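Local coordinates for protein aminoacyl-histidine dipeptidase (PDB 3MRU) that probably hydrolyses dipeptides, among them aminoacyl-histidine substrates such as carnosine, as a zinc-dependent metallopeptidase of the M20 family, at residues S6-L11 with P102-E107; P64-M69 with E135-P140; G162-D167 with E443-M448; S339-G344 with P405-E410. One frame throughout, in Å; residues are numbered along the deposited sequence.

Contact 1 of 4, residues S6-L11 with P102-E107; sequences SEISTL and PYIDGE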
loop_
_atom_site.group_PDB
_atom_site.type_symbol
_atom_site.label_atom_id
_atom_site.label_comp_id
_atom_site.label_asym_id
_atom_site.label_seq_id
_atom_site.Cartn_x
_atom_site.Cartn_y
_atom_site.Cartn_z
ATOM N N SER A 6 -33.428 2.771 15.668
ATOM C CA SER A 6 -33.115 1.921 14.508
ATOM C C SER A 6 -32.106 0.798 14.787
ATOM O O SER A 6 -31.007 1.054 15.275
ATOM C CB SER A 6 -32.624 2.789 13.346
ATOM O OG SER A 6 -33.637 3.684 12.919
ATOM N N GLU A 7 -32.468 -0.443 14.455
ATOM C CA GLU A 7 -31.586 -1.586 14.713
ATOM C C GLU A 7 -30.677 -1.904 13.542
ATOM O O GLU A 7 -31.143 -2.080 12.412
ATOM C CB GLU A 7 -32.359 -2.846 15.140
ATOM C CG GLU A 7 -31.789 -3.474 16.439
ATOM C CD GLU A 7 -30.415 -4.126 16.249
ATOM O OE1 GLU A 7 -30.350 -5.049 15.417
ATOM O OE2 GLU A 7 -29.414 -3.738 16.916
ATOM N N ILE A 8 -29.377 -1.985 13.836
ATOM C CA ILE A 8 -28.392 -2.422 12.867
ATOM C C ILE A 8 -28.776 -3.782 12.286
ATOM O O ILE A 8 -28.607 -3.996 11.098
ATOM C CB ILE A 8 -26.989 -2.460 13.482
ATOM C CG1 ILE A 8 -26.642 -1.116 14.119
ATOM C CG2 ILE A 8 -25.950 -2.800 12.471
ATOM C CD1 ILE A 8 -26.376 0.071 13.188
ATOM N N SER A 9 -29.320 -4.697 13.088
ATOM C CA SER A 9 -29.625 -6.047 12.567
ATOM C C SER A 9 -30.866 -6.112 11.677
ATOM O O SER A 9 -31.307 -7.209 11.311
ATOM C CB SER A 9 -29.778 -7.090 13.678
ATOM O OG SER A 9 -28.824 -6.938 14.691
ATOM N N THR A 10 -31.444 -4.960 11.352
ATOM C CA THR A 10 -32.642 -4.934 10.513
ATOM C C THR A 10 -32.472 -4.113 9.220
ATOM O O THR A 10 -33.438 -3.879 8.480
ATOM C CB THR A 10 -33.875 -4.484 11.319
ATOM O OG1 THR A 10 -33.653 -3.159 11.842
ATOM C CG2 THR A 10 -34.144 -5.469 12.439
ATOM N N LEU A 11 -31.233 -3.688 8.976
ATOM C CA LEU A 11 -30.819 -3.091 7.717
ATOM C C LEU A 11 -30.710 -4.215 6.694
ATOM O O LEU A 11 -30.415 -5.358 7.050
ATOM C CB LEU A 11 -29.468 -2.397 7.894
ATOM C CG LEU A 11 -29.505 -1.140 8.760
ATOM C CD1 LEU A 11 -28.127 -0.697 9.180
ATOM C CD2 LEU A 11 -30.214 -0.023 8.048
ATOM N N PRO A 102 -21.886 -0.064 17.246
ATOM C CA PRO A 102 -22.228 0.581 15.982
ATOM C C PRO A 102 -23.546 1.325 16.147
ATOM O O PRO A 102 -24.393 0.908 16.949
ATOM C CB PRO A 102 -22.411 -0.602 15.034
ATOM C CG PRO A 102 -22.874 -1.726 15.922
ATOM C CD PRO A 102 -22.132 -1.523 17.212
ATOM N N TYR A 103 -23.711 2.427 15.424
ATOM C CA TYR A 103 -24.986 3.129 15.398
ATOM C C TYR A 103 -25.282 3.670 14.004
ATOM O O TYR A 103 -24.397 3.719 13.147
ATOM C CB TYR A 103 -25.040 4.218 16.469
ATOM C CG TYR A 103 -24.230 5.470 16.190
ATOM C CD1 TYR A 103 -24.852 6.640 15.730
ATOM C CD2 TYR A 103 -22.851 5.501 16.421
ATOM C CE1 TYR A 103 -24.126 7.787 15.477
ATOM C CE2 TYR A 103 -22.111 6.641 16.177
ATOM C CZ TYR A 103 -22.749 7.784 15.703
ATOM O OH TYR A 103 -22.012 8.929 15.448
ATOM N N ILE A 104 -26.535 4.057 13.772
ATOM C CA ILE A 104 -26.952 4.553 12.464
ATOM C C ILE A 104 -27.146 6.065 12.473
ATOM O O ILE A 104 -27.951 6.577 13.243
ATOM C CB ILE A 104 -28.262 3.888 12.016
ATOM C CG1 ILE A 104 -28.073 2.370 11.913
ATOM C CG2 ILE A 104 -28.748 4.498 10.684
ATOM C CD1 ILE A 104 -29.366 1.568 11.794
ATOM N N ASP A 105 -26.416 6.773 11.615
ATOM C CA ASP A 105 -26.583 8.212 11.472
ATOM C C ASP A 105 -26.688 8.553 10.000
ATOM O O ASP A 105 -25.656 8.738 9.341
ATOM C CB ASP A 105 -25.390 8.948 12.090
ATOM C CG ASP A 105 -25.631 10.469 12.255
ATOM O OD1 ASP A 105 -26.804 10.921 12.216
ATOM O OD2 ASP A 105 -24.629 11.213 12.455
ATOM N N GLY A 106 -27.925 8.617 9.495
ATOM C CA GLY A 106 -28.207 9.006 8.104
ATOM C C GLY A 106 -27.994 7.941 7.044
ATOM O O GLY A 106 -28.659 6.926 7.035
ATOM N N GLU A 107 -27.056 8.179 6.144
ATOM C CA GLU A 107 -26.764 7.253 5.062
ATOM C C GLU A 107 -25.598 6.332 5.460
ATOM O O GLU A 107 -25.091 5.541 4.649
ATOM C CB GLU A 107 -26.475 8.058 3.780
ATOM C CG GLU A 107 -26.537 9.611 4.008
ATOM C CD GLU A 107 -26.017 10.434 2.811
ATOM O OE1 GLU A 107 -25.466 11.561 3.053
ATOM O OE2 GLU A 107 -26.161 9.955 1.647
#
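I8 and L11, two apolar side chains of the N-terminal segment, close on I104 and illustrate how a short turn can cover the outermost strand of a sheet without sharing any backbone bond with it. L11 meets I104 tip to tip, with CD1 of L11 3.7 Å from CD1 of I104. I8 instead lies alongside, its side chain and that of I104 sliding past each other in opposite directions, though the exact placing of I8 CD1 is doubtful. The branch of I104 that does the touching starts with CG1 anti to the carbonyl carbon (chi1 -60°), and its terminal CD1 is received by three residues, the third being S6, whose CB sits 3.8 Å from I104 CD1. At the other end of the patch I8 CG1 approaches the P102 ring, 4.2 Å from its CG, a looser contact.

I8 begins, and L11 follows, the 3-10 turn of residues 8-10. The carbonyl oxygen of E7 takes two bonds from T10 on the same face of its plane: from the backbone T10 N at 3.1 Å and from T10 OG1 at 2.8 Å. Further out, W17 of helix 14-25 touches I8 and L11, while V109 of strand 108-111 and I469 of helix 469-485 extend the apolar cluster around I104 and L11. Strands 102-105 and 108-111 pair antiparallel, Y103 bonding to T110, and the arrangement is that of a beta-hairpin whose outer strand, the last in a four-stranded antiparallel sheet, is flanked by the N-terminal turn leading into helix 14-25.

Contact 2 of 4, residues P64-M69 with E135-P140; sequences PATPGM and EIKHGP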
loop_
_atom_site.group_PDB
_atom_site.type_symbol
_atom_site.label_atom_id
_atom_site.label_comp_id
_atom_site.label_asym_id
_atom_site.label_seq_id
_atom_site.Cartn_x
_atom_site.Cartn_y
_atom_site.Cartn_z
ATOM N N PRO A 64 -20.531 -27.217 0.114
ATOM C CA PRO A 64 -20.767 -27.826 -1.191
ATOM C C PRO A 64 -21.802 -27.043 -1.982
ATOM O O PRO A 64 -22.630 -26.339 -1.400
ATOM C CB PRO A 64 -21.313 -29.207 -0.836
ATOM C CG PRO A 64 -21.963 -29.014 0.483
ATOM C CD PRO A 64 -21.076 -28.052 1.206
ATOM N N ALA A 65 -21.731 -27.171 -3.303
ATOM C CA ALA A 65 -22.648 -26.513 -4.228
ATOM C C ALA A 65 -24.112 -26.797 -3.919
ATOM O O ALA A 65 -24.458 -27.885 -3.456
ATOM C CB ALA A 65 -22.337 -26.952 -5.663
ATOM N N THR A 66 -24.964 -25.813 -4.179
ATOM C CA THR A 66 -26.394 -26.063 -4.234
ATOM C C THR A 66 -26.626 -26.908 -5.500
ATOM O O THR A 66 -25.858 -26.778 -6.470
ATOM C CB THR A 66 -27.229 -24.747 -4.206
ATOM O OG1 THR A 66 -27.086 -24.045 -5.445
ATOM C CG2 THR A 66 -26.787 -23.846 -3.055
ATOM N N PRO A 67 -27.643 -27.812 -5.474
ATOM C CA PRO A 67 -28.052 -28.653 -6.620
ATOM C C PRO A 67 -28.157 -27.932 -7.966
ATOM O O PRO A 67 -28.871 -26.926 -8.092
ATOM C CB PRO A 67 -29.471 -29.121 -6.230
ATOM C CG PRO A 67 -29.725 -28.584 -4.807
ATOM C CD PRO A 67 -28.380 -28.198 -4.250
ATOM N N GLY A 68 -27.428 -28.444 -8.957
ATOM C CA GLY A 68 -27.319 -27.768 -10.239
ATOM C C GLY A 68 -25.924 -27.361 -10.698
ATOM O O GLY A 68 -25.633 -27.424 -11.900
ATOM N N MET A 69 -25.063 -26.942 -9.763
ATOM C CA MET A 69 -23.712 -26.456 -10.127
ATOM C C MET A 69 -22.684 -27.297 -9.399
ATOM O O MET A 69 -21.613 -26.804 -9.022
ATOM C CB MET A 69 -23.399 -24.962 -9.939
ATOM C CG MET A 69 -24.239 -24.040 -10.796
ATOM S SD MET A 69 -25.513 -23.168 -9.867
ATOM C CE MET A 69 -25.780 -24.197 -8.411
ATOM N N GLU A 135 -30.678 -19.793 -0.307
ATOM C CA GLU A 135 -31.248 -19.575 -1.623
ATOM C C GLU A 135 -30.357 -18.912 -2.669
ATOM O O GLU A 135 -30.868 -18.390 -3.670
ATOM C CB GLU A 135 -32.533 -18.765 -1.426
ATOM C CG GLU A 135 -32.392 -17.566 -0.496
ATOM C CD GLU A 135 -33.517 -16.539 -0.658
ATOM O OE1 GLU A 135 -34.050 -16.425 -1.787
ATOM O OE2 GLU A 135 -33.854 -15.833 0.335
ATOM N N ILE A 136 -29.042 -18.921 -2.446
ATOM C CA ILE A 136 -28.109 -18.525 -3.491
ATOM C C ILE A 136 -27.707 -19.835 -4.134
ATOM O O ILE A 136 -27.236 -20.756 -3.461
ATOM C CB ILE A 136 -26.896 -17.763 -2.953
ATOM C CG1 ILE A 136 -27.340 -16.588 -2.100
ATOM C CG2 ILE A 136 -25.984 -17.285 -4.102
ATOM C CD1 ILE A 136 -28.192 -15.485 -2.788
ATOM N N LYS A 137 -27.916 -19.903 -5.442
ATOM C CA LYS A 137 -27.570 -21.074 -6.239
ATOM C C LYS A 137 -26.100 -20.977 -6.604
ATOM O O LYS A 137 -25.765 -20.537 -7.699
ATOM C CB LYS A 137 -28.440 -21.167 -7.502
ATOM C CG LYS A 137 -29.610 -22.128 -7.358
ATOM C CD LYS A 137 -30.816 -21.679 -8.169
ATOM C CE LYS A 137 -31.971 -22.682 -8.001
ATOM N NZ LYS A 137 -33.320 -22.019 -8.145
ATOM N N HIS A 138 -25.232 -21.380 -5.681
ATOM C CA HIS A 138 -23.785 -21.306 -5.898
ATOM C C HIS A 138 -23.134 -22.654 -6.198
ATOM O O HIS A 138 -23.706 -23.704 -5.904
ATOM C CB HIS A 138 -23.104 -20.632 -4.716
ATOM C CG HIS A 138 -23.307 -21.331 -3.415
ATOM N ND1 HIS A 138 -24.119 -20.827 -2.423
ATOM C CD2 HIS A 138 -22.795 -22.487 -2.931
ATOM C CE1 HIS A 138 -24.096 -21.642 -1.384
ATOM N NE2 HIS A 138 -23.299 -22.658 -1.664
ATOM N N GLY A 139 -21.939 -22.606 -6.786
ATOM C CA GLY A 139 -21.103 -23.794 -6.983
ATOM C C GLY A 139 -20.359 -24.058 -5.680
ATOM O O GLY A 139 -20.609 -23.375 -4.683
ATOM N N PRO A 140 -19.431 -25.038 -5.672
ATOM C CA PRO A 140 -18.669 -25.319 -4.440
ATOM C C PRO A 140 -17.984 -24.105 -3.840
ATOM O O PRO A 140 -17.593 -23.197 -4.588
ATOM C CB PRO A 140 -17.555 -26.270 -4.897
ATOM C CG PRO A 140 -17.357 -25.961 -6.343
ATOM C CD PRO A 140 -18.714 -25.564 -6.871
#
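A methyl group laid over an imidazole is the striking feature here: CG2 of T66 stands above the centre of the H138 ring, 3.9 Å from the centroid and 12° off the ring normal, a CH-pi contact in which the two side chains cross at about a right angle. CB of H138 starts away from the other segment; chi1 60° puts CG between the backbone N and the carbonyl carbon, and from there the ring lies against T66. At the ring edge, near its plane, P64 O lies 3.8 Å from H138 NE2.

The same two residues are also joined through the main chain. T66 N donates to H138 O at 3.0 Å, the C=O...donor angle being 159°, and T66 OG1 adds a weak bond to that oxygen at 3.4 Å. Around this link side chains lie mostly against backbone: A65 CB rests on the G139-P140 peptide, and M69, bent at chi2 and chi3, sets SD 3.4 Å from K137 O and CE 3.3 Å from H138 O. K137 is the centre of an inverse gamma turn, and its backbone N is tied to E484 of helix 469-485, whose residues V480 and E484 also touch I136.

The two segments adjoin strands 59-63 and 141-146, antiparallel neighbours in the six-stranded sheet, and the contact is a loop-to-loop extension of that strand pair beyond the sheet.

Contact 3 of 4, residues G162-D167 with E443-M448; sequences GWLKGD and EPYPNM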
loop_
_atom_site.group_PDB
_atom_site.type_symbol
_atom_site.label_atom_id
_atom_site.label_comp_id
_atom_site.label_asym_id
_atom_site.label_seq_id
_atom_site.Cartn_x
_atom_site.Cartn_y
_atom_site.Cartn_z
ATOM N N GLY A 162 -2.799 -26.400 -1.286
ATOM C CA GLY A 162 -3.298 -27.698 -0.874
ATOM C C GLY A 162 -4.346 -27.523 0.205
ATOM O O GLY A 162 -4.782 -28.490 0.832
ATOM N N TRP A 163 -4.748 -26.277 0.416
ATOM C CA TRP A 163 -5.741 -25.950 1.424
ATOM C C TRP A 163 -6.948 -25.408 0.720
ATOM O O TRP A 163 -8.034 -25.373 1.293
ATOM C CB TRP A 163 -5.217 -24.876 2.383
ATOM C CG TRP A 163 -4.203 -25.429 3.324
ATOM C CD1 TRP A 163 -2.877 -25.587 3.081
ATOM C CD2 TRP A 163 -4.434 -25.938 4.646
ATOM N NE1 TRP A 163 -2.258 -26.156 4.167
ATOM C CE2 TRP A 163 -3.188 -26.380 5.145
ATOM C CE3 TRP A 163 -5.569 -26.065 5.457
ATOM C CZ2 TRP A 163 -3.039 -26.934 6.431
ATOM C CZ3 TRP A 163 -5.415 -26.616 6.743
ATOM C CH2 TRP A 163 -4.157 -27.040 7.211
ATOM N N LEU A 164 -6.763 -25.015 -0.537
ATOM C CA LEU A 164 -7.875 -24.555 -1.345
ATOM C C LEU A 164 -7.867 -25.317 -2.662
ATOM O O LEU A 164 -6.815 -25.842 -3.082
ATOM C CB LEU A 164 -7.827 -23.057 -1.619
ATOM C CG LEU A 164 -7.254 -22.173 -0.513
ATOM C CD1 LEU A 164 -7.188 -20.728 -0.994
ATOM C CD2 LEU A 164 -8.090 -22.268 0.738
ATOM N N LYS A 165 -9.056 -25.410 -3.278
ATOM C CA LYS A 165 -9.157 -25.596 -4.725
ATOM C C LYS A 165 -9.997 -24.440 -5.278
ATOM O O LYS A 165 -10.515 -23.611 -4.515
ATOM C CB LYS A 165 -9.964 -26.847 -5.086
ATOM C CG LYS A 165 -9.732 -27.311 -6.533
ATOM C CD LYS A 165 -8.253 -27.163 -6.963
ATOM C CE LYS A 165 -8.012 -27.785 -8.333
ATOM N NZ LYS A 165 -6.625 -28.324 -8.455
ATOM N N GLY A 166 -10.129 -24.389 -6.599
ATOM C CA GLY A 166 -10.899 -23.344 -7.249
ATOM C C GLY A 166 -9.888 -22.276 -7.613
ATOM O O GLY A 166 -9.271 -21.668 -6.739
ATOM N N ASP A 167 -9.717 -22.047 -8.911
ATOM C CA ASP A 167 -8.773 -21.046 -9.396
ATOM C C ASP A 167 -9.209 -19.600 -9.188
ATOM O O ASP A 167 -8.543 -18.671 -9.642
ATOM C CB ASP A 167 -8.301 -21.396 -10.809
ATOM C CG ASP A 167 -7.947 -22.862 -10.959
ATOM O OD1 ASP A 167 -7.273 -23.215 -11.950
ATOM O OD2 ASP A 167 -8.344 -23.662 -10.086
ATOM N N GLU A 443 1.690 -15.803 -3.967
ATOM C CA GLU A 443 2.900 -16.598 -3.690
ATOM C C GLU A 443 2.627 -18.107 -3.884
ATOM O O GLU A 443 3.204 -18.724 -4.786
ATOM C CB GLU A 443 3.422 -16.375 -2.256
ATOM C CG GLU A 443 4.960 -16.486 -2.115
ATOM C CD GLU A 443 5.576 -17.685 -2.880
ATOM O OE1 GLU A 443 5.445 -18.840 -2.395
ATOM O OE2 GLU A 443 6.194 -17.465 -3.961
ATOM N N PRO A 444 1.745 -18.709 -3.056
ATOM C CA PRO A 444 1.227 -20.032 -3.459
ATOM C C PRO A 444 -0.015 -19.738 -4.292
ATOM O O PRO A 444 -0.524 -18.621 -4.225
ATOM C CB PRO A 444 0.848 -20.688 -2.128
ATOM C CG PRO A 444 1.610 -19.874 -1.061
ATOM C CD PRO A 444 1.615 -18.493 -1.614
ATOM N N TYR A 445 -0.497 -20.707 -5.069
ATOM C CA TYR A 445 -1.649 -20.486 -5.974
ATOM C C TYR A 445 -1.477 -19.329 -7.005
ATOM O O TYR A 445 -2.398 -18.510 -7.176
ATOM C CB TYR A 445 -2.967 -20.253 -5.192
ATOM C CG TYR A 445 -3.212 -21.129 -3.976
ATOM C CD1 TYR A 445 -3.750 -22.416 -4.110
ATOM C CD2 TYR A 445 -2.945 -20.652 -2.687
ATOM C CE1 TYR A 445 -3.991 -23.220 -2.991
ATOM C CE2 TYR A 445 -3.180 -21.441 -1.567
ATOM C CZ TYR A 445 -3.700 -22.724 -1.720
ATOM O OH TYR A 445 -3.926 -23.503 -0.598
ATOM N N PRO A 446 -0.306 -19.238 -7.684
ATOM C CA PRO A 446 -0.249 -18.285 -8.808
ATOM C C PRO A 446 -1.307 -18.622 -9.844
ATOM O O PRO A 446 -1.842 -17.717 -10.491
ATOM C CB PRO A 446 1.155 -18.494 -9.402
ATOM C CG PRO A 446 1.653 -19.778 -8.830
ATOM C CD PRO A 446 0.988 -19.924 -7.491
ATOM N N ASN A 447 -1.642 -19.902 -9.953
ATOM C CA ASN A 447 -2.698 -20.340 -10.852
ATOM C C ASN A 447 -3.989 -19.560 -10.609
ATOM O O ASN A 447 -4.704 -19.226 -11.555
ATOM C CB ASN A 447 -2.951 -21.840 -10.694
ATOM C CG ASN A 447 -1.719 -22.673 -10.992
ATOM O OD1 ASN A 447 -0.741 -22.177 -11.551
ATOM N ND2 ASN A 447 -1.762 -23.946 -10.620
ATOM N N MET A 448 -4.286 -19.269 -9.344
ATOM C CA MET A 448 -5.493 -18.510 -9.017
ATOM C C MET A 448 -5.447 -17.063 -9.440
ATOM O O MET A 448 -4.543 -16.325 -9.054
ATOM C CB MET A 448 -5.761 -18.534 -7.522
ATOM C CG MET A 448 -6.438 -19.780 -7.048
ATOM S SD MET A 448 -7.705 -19.294 -5.888
ATOM C CE MET A 448 -6.718 -18.814 -4.461
#
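The two segments come closest at D167 and M448, whose CA atoms are 4.2 Å apart, and a CA-H...O contact runs from M448 CA to D167 O at 3.1 Å. Farther back, Y445 reaches across with its ring. W163 N donates to Y445 OH at 3.1 Å, with an N-H...O angle of 154°, and L164 N adds a weak bond; both are somewhat doubtful, because the position of that hydroxyl is less sure in the model. L164 crosses the tyrosine at about a right angle and places CD1 4.0 Å above one face of the ring, offset toward the rim.

These loops lead directly into strands 168-171 and 449-452, parallel neighbours at one border of the six-stranded mixed sheet, and the contact brings them together just ahead of that pairing.

M448, its chain bent at chi2 and chi3, crosses L164 at about a right angle, CE 4.0 Å from L164 CD1, although the placing of its sulfur end is doubtful. The segment 443-448 is folded locally by a bond from M448 N to Y445 O of 3.0 Å, and K442 NZ bonds to both P446 O and M448 O. L164 also touches E142 and L144 of strand 141-146.

Contact 4 of 4, residues S339-G344 with P405-E410; sequences SDEVEG and PDADSE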
loop_
_atom_site.group_PDB
_atom_site.type_symbol
_atom_site.label_atom_id
_atom_site.label_comp_id
_atom_site.label_asym_id
_atom_site.label_seq_id
_atom_site.Cartn_x
_atom_site.Cartn_y
_atom_site.Cartn_z
ATOM N N SER A 339 3.050 -0.746 -17.865
ATOM C CA SER A 339 2.544 -2.086 -18.160
ATOM C C SER A 339 1.923 -2.085 -19.513
ATOM O O SER A 339 1.263 -1.108 -19.888
ATOM C CB SER A 339 1.486 -2.543 -17.160
ATOM O OG SER A 339 0.990 -3.832 -17.524
ATOM N N ASP A 340 2.110 -3.181 -20.241
ATOM C CA ASP A 340 1.480 -3.289 -21.554
ATOM C C ASP A 340 0.214 -4.127 -21.491
ATOM O O ASP A 340 -0.680 -3.984 -22.330
ATOM C CB ASP A 340 2.452 -3.791 -22.645
ATOM C CG ASP A 340 3.353 -4.916 -22.165
ATOM O OD1 ASP A 340 4.540 -4.938 -22.622
ATOM O OD2 ASP A 340 2.882 -5.754 -21.329
ATOM N N GLU A 341 0.115 -4.980 -20.480
ATOM C CA GLU A 341 -1.103 -5.747 -20.320
ATOM C C GLU A 341 -2.280 -4.858 -19.954
ATOM O O GLU A 341 -3.405 -5.163 -20.328
ATOM C CB GLU A 341 -0.924 -6.892 -19.353
ATOM C CG GLU A 341 -2.010 -7.897 -19.497
ATOM C CD GLU A 341 -1.520 -9.288 -19.233
ATOM O OE1 GLU A 341 -2.080 -10.252 -19.836
ATOM O OE2 GLU A 341 -0.570 -9.414 -18.421
ATOM N N VAL A 342 -2.033 -3.769 -19.241
ATOM C CA VAL A 342 -3.119 -2.853 -18.916
ATOM C C VAL A 342 -3.089 -1.330 -19.010
ATOM O O VAL A 342 -3.031 -0.622 -17.997
ATOM C CB VAL A 342 -3.563 -3.035 -17.446
ATOM C CG1 VAL A 342 -4.832 -2.230 -17.165
ATOM C CG2 VAL A 342 -3.786 -4.487 -17.137
ATOM N N GLU A 343 -3.123 -0.842 -20.241
ATOM C CA GLU A 343 -3.808 0.414 -20.548
ATOM C C GLU A 343 -3.285 1.499 -19.574
ATOM O O GLU A 343 -4.050 2.040 -18.787
ATOM C CB GLU A 343 -5.362 0.332 -20.433
ATOM C CG GLU A 343 -6.039 -0.927 -21.102
ATOM C CD GLU A 343 -7.181 -1.564 -20.256
ATOM O OE1 GLU A 343 -7.266 -2.816 -20.192
ATOM O OE2 GLU A 343 -8.002 -0.832 -19.647
ATOM N N GLY A 344 -1.989 1.803 -19.615
ATOM C CA GLY A 344 -1.431 2.957 -18.876
ATOM C C GLY A 344 -1.130 2.921 -17.379
ATOM O O GLY A 344 -1.224 3.938 -16.690
ATOM N N PRO A 405 -1.561 -8.306 -13.100
ATOM C CA PRO A 405 -2.872 -8.276 -13.742
ATOM C C PRO A 405 -2.942 -9.029 -15.086
ATOM O O PRO A 405 -2.232 -8.706 -16.035
ATOM C CB PRO A 405 -3.134 -6.775 -13.928
ATOM C CG PRO A 405 -1.792 -6.156 -14.019
ATOM C CD PRO A 405 -0.850 -7.023 -13.221
ATOM N N ASP A 406 -3.805 -10.037 -15.142
ATOM C CA ASP A 406 -4.101 -10.765 -16.376
ATOM C C ASP A 406 -5.348 -10.201 -17.056
ATOM O O ASP A 406 -6.460 -10.305 -16.522
ATOM C CB ASP A 406 -4.299 -12.252 -16.084
ATOM C CG ASP A 406 -4.857 -13.016 -17.281
ATOM O OD1 ASP A 406 -4.406 -12.762 -18.435
ATOM O OD2 ASP A 406 -5.751 -13.873 -17.063
ATOM N N ALA A 407 -5.157 -9.626 -18.242
ATOM C CA ALA A 407 -6.251 -8.994 -18.970
ATOM C C ALA A 407 -7.261 -9.985 -19.523
ATOM O O ALA A 407 -6.902 -11.024 -20.096
ATOM C CB ALA A 407 -5.731 -8.183 -20.112
ATOM N N ASP A 408 -8.530 -9.644 -19.308
ATOM C CA ASP A 408 -9.673 -10.513 -19.573
ATOM C C ASP A 408 -9.477 -11.952 -19.079
ATOM O O ASP A 408 -9.803 -12.920 -19.777
ATOM C CB ASP A 408 -10.141 -10.468 -21.033
ATOM C CG ASP A 408 -11.635 -10.160 -21.149
ATOM O OD1 ASP A 408 -12.162 -9.427 -20.272
ATOM O OD2 ASP A 408 -12.279 -10.644 -22.109
ATOM N N SER A 409 -8.933 -12.071 -17.869
ATOM C CA SER A 409 -9.061 -13.288 -17.090
ATOM C C SER A 409 -10.554 -13.563 -17.014
ATOM O O SER A 409 -11.379 -12.632 -17.150
ATOM C CB SER A 409 -8.468 -13.096 -15.690
ATOM O OG SER A 409 -9.269 -12.221 -14.906
ATOM N N GLU A 410 -10.891 -14.835 -16.795
ATOM C CA GLU A 410 -12.282 -15.282 -16.621
ATOM C C GLU A 410 -13.161 -14.393 -15.736
ATOM O O GLU A 410 -14.219 -13.899 -16.157
ATOM C CB GLU A 410 -12.294 -16.652 -15.918
ATOM C CG GLU A 410 -11.547 -17.785 -16.637
ATOM C CD GLU A 410 -11.679 -19.126 -15.903
ATOM O OE1 GLU A 410 -11.279 -19.217 -14.713
ATOM O OE2 GLU A 410 -12.181 -20.092 -16.522
#
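A beta-hairpin loop, carrying E341 and V342, leans here on the P405-A407 part of a connection that ends in a helix N-cap, an example of two irregular segments meeting through a few side-chain atoms. E341 carries most of the contact. Its CG, anti to the backbone N (chi1 -163°), packs 3.8 Å from A407 CB, and a bend at chi2 follows before the carboxylate. There E341 OE1 comes to 3.7 Å from D406 OD1, the two carboxylate planes being 72° apart. This pairing may raise the pKa of E341 in particular, whose OE2 also lies near P405 O, though solvent exposure would soften the effect. V342, which is buried, adds the apolar part: its CG2 lies 4.0 Å from P405 CB.

Within the hairpin loop, S339 OG accepts weak bonds from E341 N at 3.3 Å and from V342 N at 3.5 Å. S339 also pairs with V345 through the backbone, and D340 makes a salt bridge to R337. On the other side S409 stands immediately before helix 410-420, its hydroxyl making a weak bond to M412 N. As in other M20 peptidases, this is probably the border between lid and catalytic domains: the tip of hairpin 334-338/346-358 rests on the connection that leads into the N-capped helix 410-420.

How the contacts relate
From the N terminus, residues 6-11 wait until 102-107 to close contact 1, which lays the chain start against a hairpin edge. Residues 64-69 depart inside that span and meet 135-140 only beyond it, so contacts 1 and 2 cross; their centres nevertheless lie 31 Å apart. Contact 3 opens afterwards, at 162-167, and closes at 443-448 after a 275-residue excursion through the large branched sheet. Contact 4, between 339-344 and 405-410, is nested within that excursion, its nearest atoms about 5 Å from contact 3. Contacts 2 and 3 serve the six-stranded sheet, whereas contact 4 joins the branched sheet's hairpin to the chain entering helix 410-420.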